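Local coordinates for putative MCP-type signal transduction protein (Campylobacter jejuni subsp. jejuni serotype O:2, PDB 4WY9) that forms the periplasmic tandem-PAS sensing domain of the chemoreceptor Tlp1, which is thought to recognise its ligands indirectly during chemotaxis, at residues L187-P199 / R209-P222. Residues are numbered along the deposited sequence; the frame is centred on the assembly and turned at random. Where two conformers were deposited one is given.
With ACT (acetate ion), chain B.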
loop_
_atom_site.group_PDB
_atom_site.type_symbol
_atom_site.label_atom_id
_atom_site.label_comp_id
_atom_site.label_asym_id
_atom_site.label_seq_id
_atom_site.Cartn_x
_atom_site.Cartn_y
_atom_site.Cartn_z
ATOM N N LEU A 187 -1.535 -0.313 4.814
ATOM C CA LEU A 187 -0.119 -0.100 5.047
ATOM C C LEU A 187 0.145 1.392 5.138
ATOM O O LEU A 187 -0.230 2.141 4.235
ATOM C CB LEU A 187 0.709 -0.716 3.929
ATOM C CG LEU A 187 2.213 -0.447 3.894
ATOM C CD1 LEU A 187 2.911 -1.003 5.094
ATOM C CD2 LEU A 187 2.798 -1.030 2.604
ATOM N N ASP A 188 0.745 1.816 6.243
ATOM C CA ASP A 188 1.214 3.183 6.416
ATOM C C ASP A 188 2.601 3.303 5.798
ATOM O O ASP A 188 3.531 2.624 6.221
ATOM C CB ASP A 188 1.228 3.543 7.898
ATOM C CG ASP A 188 1.664 4.965 8.196
ATOM O OD1 ASP A 188 2.297 5.635 7.355
ATOM O OD2 ASP A 188 1.397 5.413 9.329
ATOM N N PHE A 189 2.766 4.166 4.794
ATOM C CA PHE A 189 4.041 4.241 4.103
ATOM C C PHE A 189 5.190 4.729 4.986
ATOM O O PHE A 189 6.346 4.599 4.596
ATOM C CB PHE A 189 3.936 5.098 2.844
ATOM C CG PHE A 189 3.302 4.360 1.680
ATOM C CD1 PHE A 189 3.931 3.240 1.131
ATOM C CD2 PHE A 189 2.087 4.757 1.156
ATOM C CE1 PHE A 189 3.390 2.555 0.081
ATOM C CE2 PHE A 189 1.528 4.063 0.095
ATOM C CZ PHE A 189 2.165 2.964 -0.443
ATOM N N SER A 190 4.894 5.281 6.167
ATOM C CA SER A 190 5.952 5.615 7.119
ATOM C C SER A 190 6.806 4.400 7.418
ATOM O O SER A 190 8.008 4.519 7.691
ATOM C CB SER A 190 5.377 6.175 8.455
ATOM O OG SER A 190 4.754 7.461 8.265
ATOM N N ASP A 191 6.202 3.221 7.431
ATOM C CA ASP A 191 6.938 2.005 7.743
ATOM C C ASP A 191 7.842 1.531 6.618
ATOM O O ASP A 191 8.819 0.825 6.860
ATOM C CB ASP A 191 5.943 0.922 8.131
ATOM C CG ASP A 191 5.260 1.234 9.430
ATOM O OD1 ASP A 191 5.880 1.827 10.363
ATOM O OD2 ASP A 191 4.090 0.894 9.517
ATOM N N ILE A 192 7.535 1.936 5.395
ATOM C CA ILE A 192 8.407 1.675 4.267
ATOM C C ILE A 192 9.496 2.741 4.232
ATOM O O ILE A 192 10.671 2.446 3.952
ATOM C CB ILE A 192 7.629 1.668 2.934
ATOM C CG1 ILE A 192 6.457 0.683 3.002
ATOM C CG2 ILE A 192 8.550 1.360 1.748
ATOM C CD1 ILE A 192 6.900 -0.712 3.280
ATOM N N ALA A 193 9.130 3.976 4.526
ATOM C CA ALA A 193 10.078 5.080 4.566
ATOM C C ALA A 193 11.204 4.831 5.578
ATOM O O ALA A 193 12.320 5.311 5.404
ATOM C CB ALA A 193 9.374 6.382 4.864
ATOM N N THR A 194 10.914 4.083 6.637
ATOM C CA THR A 194 11.916 3.719 7.626
ATOM C C THR A 194 13.160 3.144 6.970
ATOM O O THR A 194 14.285 3.452 7.406
ATOM C CB THR A 194 11.357 2.714 8.662
ATOM O OG1 THR A 194 10.402 3.395 9.471
ATOM C CG2 THR A 194 12.428 2.167 9.575
ATOM N N TYR A 195 13.011 2.312 5.950
ATOM C CA TYR A 195 14.195 1.814 5.251
ATOM C C TYR A 195 14.489 2.597 3.974
ATOM O O TYR A 195 15.655 2.851 3.654
ATOM C CB TYR A 195 14.119 0.306 4.973
ATOM C CG TYR A 195 13.020 -0.199 4.062
ATOM C CD1 TYR A 195 13.161 -0.186 2.685
ATOM C CD2 TYR A 195 11.852 -0.753 4.591
ATOM C CE1 TYR A 195 12.184 -0.670 1.850
ATOM C CE2 TYR A 195 10.859 -1.231 3.763
ATOM C CZ TYR A 195 11.030 -1.233 2.401
ATOM O OH TYR A 195 10.013 -1.709 1.603
ATOM N N LEU A 196 13.468 3.020 3.235
ATOM C CA LEU A 196 13.710 3.656 1.955
ATOM C C LEU A 196 14.400 5.008 2.116
ATOM O O LEU A 196 15.172 5.405 1.243
ATOM C CB LEU A 196 12.424 3.787 1.136
ATOM C CG LEU A 196 12.597 4.302 -0.277
ATOM C CD1 LEU A 196 13.481 3.403 -1.076
ATOM C CD2 LEU A 196 11.262 4.524 -0.938
ATOM N N LEU A 197 14.128 5.712 3.226
ATOM C CA LEU A 197 14.736 7.003 3.503
ATOM C C LEU A 197 15.706 6.977 4.683
ATOM O O LEU A 197 16.039 8.019 5.246
ATOM C CB LEU A 197 13.677 8.078 3.750
ATOM C CG LEU A 197 12.752 8.349 2.585
ATOM C CD1 LEU A 197 11.710 9.385 2.971
ATOM C CD2 LEU A 197 13.523 8.795 1.359
ATOM N N ASP A 198 16.188 5.798 5.053
ATOM C CA ASP A 198 17.153 5.710 6.136
ATOM C C ASP A 198 18.385 6.542 5.756
ATOM O O ASP A 198 18.979 6.309 4.701
ATOM C CB ASP A 198 17.522 4.246 6.377
ATOM C CG ASP A 198 18.376 4.025 7.587
ATOM O OD1 ASP A 198 19.009 4.974 8.103
ATOM O OD2 ASP A 198 18.448 2.845 8.028
ATOM N N PRO A 199 18.772 7.534 6.590
ATOM C CA PRO A 199 19.962 8.308 6.233
ATOM C C PRO A 199 21.220 7.478 6.143
ATOM O O PRO A 199 22.145 7.852 5.433
ATOM C CB PRO A 199 20.061 9.340 7.370
ATOM C CG PRO A 199 19.256 8.826 8.453
ATOM C CD PRO A 199 18.154 8.003 7.848
ATOM N N ARG A 209 15.277 9.024 -3.116
ATOM C CA ARG A 209 14.755 7.675 -3.065
ATOM C C ARG A 209 13.244 7.752 -3.018
ATOM O O ARG A 209 12.687 8.374 -2.105
ATOM C CB ARG A 209 15.331 6.917 -1.883
ATOM C CG ARG A 209 16.824 6.697 -1.986
ATOM C CD ARG A 209 17.463 6.201 -0.726
ATOM N NE ARG A 209 17.647 7.253 0.240
ATOM C CZ ARG A 209 18.036 7.068 1.504
ATOM N NH1 ARG A 209 18.182 5.849 1.976
ATOM N NH2 ARG A 209 18.208 8.113 2.298
ATOM N N VAL A 210 12.585 7.171 -4.011
ATOM C CA VAL A 210 11.180 7.385 -4.293
ATOM C C VAL A 210 10.481 6.075 -4.549
ATOM O O VAL A 210 10.984 5.205 -5.266
ATOM C CB VAL A 210 11.004 8.322 -5.505
ATOM C CG1 VAL A 210 9.550 8.571 -5.823
ATOM C CG2 VAL A 210 11.768 9.641 -5.313
ATOM N N LEU A 211 9.290 5.903 -3.952
ATOM C CA LEU A 211 8.383 4.796 -4.270
ATOM C C LEU A 211 7.151 5.392 -4.927
ATOM O O LEU A 211 6.547 6.289 -4.353
ATOM C CB LEU A 211 8.003 3.988 -3.051
ATOM C CG LEU A 211 7.004 2.866 -3.247
ATOM C CD1 LEU A 211 7.562 1.764 -4.127
ATOM C CD2 LEU A 211 6.543 2.297 -1.914
ATOM N N LEU A 212 6.776 4.893 -6.088
ATOM C CA LEU A 212 5.598 5.406 -6.761
ATOM C C LEU A 212 4.901 4.297 -7.499
ATOM O O LEU A 212 5.502 3.249 -7.791
ATOM C CB LEU A 212 5.946 6.583 -7.655
ATOM C CG LEU A 212 6.727 6.475 -8.930
ATOM C CD1 LEU A 212 6.889 7.826 -9.589
ATOM C CD2 LEU A 212 8.106 5.845 -8.759
ATOM N N ASN A 213 3.622 4.482 -7.828
ATOM C CA ASN A 213 2.980 3.456 -8.646
ATOM C C ASN A 213 3.255 3.740 -10.128
ATOM O O ASN A 213 3.836 4.787 -10.474
ATOM C CB ASN A 213 1.486 3.280 -8.301
ATOM C CG ASN A 213 0.595 4.418 -8.720
ATOM O OD1 ASN A 213 0.980 5.314 -9.442
ATOM N ND2 ASN A 213 -0.669 4.321 -8.303
ATOM N N SER A 214 2.876 2.838 -11.017
ATOM C CA SER A 214 3.265 2.975 -12.414
ATOM C C SER A 214 2.580 4.187 -13.072
ATOM O O SER A 214 3.057 4.687 -14.083
ATOM C CB SER A 214 2.940 1.696 -13.199
ATOM O OG SER A 214 1.555 1.428 -13.224
ATOM N N ASP A 215 1.461 4.641 -12.503
ATOM C CA ASP A 215 0.780 5.825 -12.985
ATOM C C ASP A 215 1.503 7.115 -12.622
ATOM O O ASP A 215 1.191 8.173 -13.154
ATOM C CB ASP A 215 -0.678 5.870 -12.482
ATOM C CG ASP A 215 -1.526 4.755 -13.039
ATOM O OD1 ASP A 215 -1.427 4.498 -14.256
ATOM O OD2 ASP A 215 -2.296 4.136 -12.273
ATOM N N GLY A 216 2.485 7.019 -11.710
ATOM C CA GLY A 216 3.255 8.173 -11.312
ATOM C C GLY A 216 2.968 8.730 -9.935
ATOM O O GLY A 216 3.641 9.678 -9.509
ATOM N N PHE A 217 1.980 8.177 -9.215
ATOM C CA PHE A 217 1.611 8.703 -7.924
ATOM C C PHE A 217 2.580 8.271 -6.846
ATOM O O PHE A 217 2.812 7.076 -6.646
ATOM C CB PHE A 217 0.173 8.305 -7.578
ATOM C CG PHE A 217 -0.839 8.903 -8.468
ATOM C CD1 PHE A 217 -1.135 10.272 -8.408
ATOM C CD2 PHE A 217 -1.485 8.130 -9.411
ATOM C CE1 PHE A 217 -2.066 10.813 -9.258
ATOM C CE2 PHE A 217 -2.432 8.689 -10.281
ATOM C CZ PHE A 217 -2.703 10.021 -10.210
ATOM N N MET A 218 3.156 9.240 -6.145
ATOM C CA MET A 218 4.207 8.976 -5.205
ATOM C C MET A 218 3.699 8.564 -3.819
ATOM O O MET A 218 2.852 9.219 -3.235
ATOM C CB MET A 218 5.125 10.169 -5.098
ATOM C CG MET A 218 5.950 10.361 -6.382
ATOM S SD MET A 218 7.001 11.819 -6.351
ATOM C CE MET A 218 5.790 13.093 -6.663
ATOM N N ALA A 219 4.240 7.464 -3.328
ATOM C CA ALA A 219 3.996 6.960 -1.984
ATOM C C ALA A 219 5.016 7.508 -1.004
ATOM O O ALA A 219 4.700 7.792 0.159
ATOM C CB ALA A 219 4.075 5.456 -2.007
ATOM N N ILE A 220 6.257 7.643 -1.461
ATOM C CA ILE A 220 7.368 8.102 -0.664
ATOM C C ILE A 220 8.257 8.990 -1.515
ATOM O O ILE A 220 8.622 8.599 -2.630
ATOM C CB ILE A 220 8.214 6.961 -0.085
ATOM C CG1 ILE A 220 7.376 6.055 0.834
ATOM C CG2 ILE A 220 9.415 7.475 0.690
ATOM C CD1 ILE A 220 8.017 4.761 1.162
ATOM N N HIS A 221 8.605 10.169 -0.991
ATOM C CA HIS A 221 9.569 11.078 -1.589
ATOM C C HIS A 221 10.248 11.780 -0.429
ATOM O O HIS A 221 9.597 12.116 0.552
ATOM C CB HIS A 221 8.889 12.048 -2.541
ATOM C CG HIS A 221 9.808 12.894 -3.367
ATOM N ND1 HIS A 221 10.572 13.915 -2.839
ATOM C CD2 HIS A 221 10.128 12.846 -4.674
ATOM C CE1 HIS A 221 11.316 14.442 -3.783
ATOM N NE2 HIS A 221 11.034 13.820 -4.923
ATOM N N PRO A 222 11.548 12.087 -0.545
ATOM C CA PRO A 222 12.213 12.853 0.516
ATOM C C PRO A 222 11.500 14.151 0.858
ATOM O O PRO A 222 11.504 14.579 2.007
ATOM C CB PRO A 222 13.608 13.096 -0.076
ATOM C CG PRO A 222 13.832 11.983 -1.001
ATOM C CD PRO A 222 12.511 11.638 -1.579
HETATM C C ACT B . 12.129 13.830 -8.382
HETATM O O ACT B . 11.878 14.651 -7.452
HETATM O OXT ACT B . 12.381 14.299 -9.528
HETATM C CH3 ACT B . 12.078 12.362 -8.143
#
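I220 is the main bump of this contact: its CD1 enters the hollow between F189 and the I192 and A193 of helix 190-196, packing tightly on I192 CG2 at 3.5 Å. Its other branch, CG2, anti to the backbone N (CG1 being at chi1 -60°), lodges between L196 CD2 and L197 CD1. A219, its partner in a classic beta bulge opposite L211, sets its methyl squarely over the F189 ring, a CH-pi contact with CB 3.5 Å from the centroid, while L211 CD2 reaches F189 CE1 at 3.7 Å. At the far end, L197 CD2 rests over the notch formed by R209 O and P222 CG. R209 runs back past L196, bends at chi3 (-78°) and presents one guanidinium face to L197 CA, which sits toward the rim. R209 NH1 and NH2 both donate to D198 O, at 2.9 and 3.1 Å; the oxygen lies in the guanidinium plane, though both donors come from one face of the carbonyl, and the two bonds fix the group's turn. NH1 also bonds Y23. The short helix thus joins two sheets: it follows strand 179-188 of the first, rests on the edge of the second, strand 218-220 and its neighbour 209-213, and turns I192, Y195 and L196 against long helix 8-51.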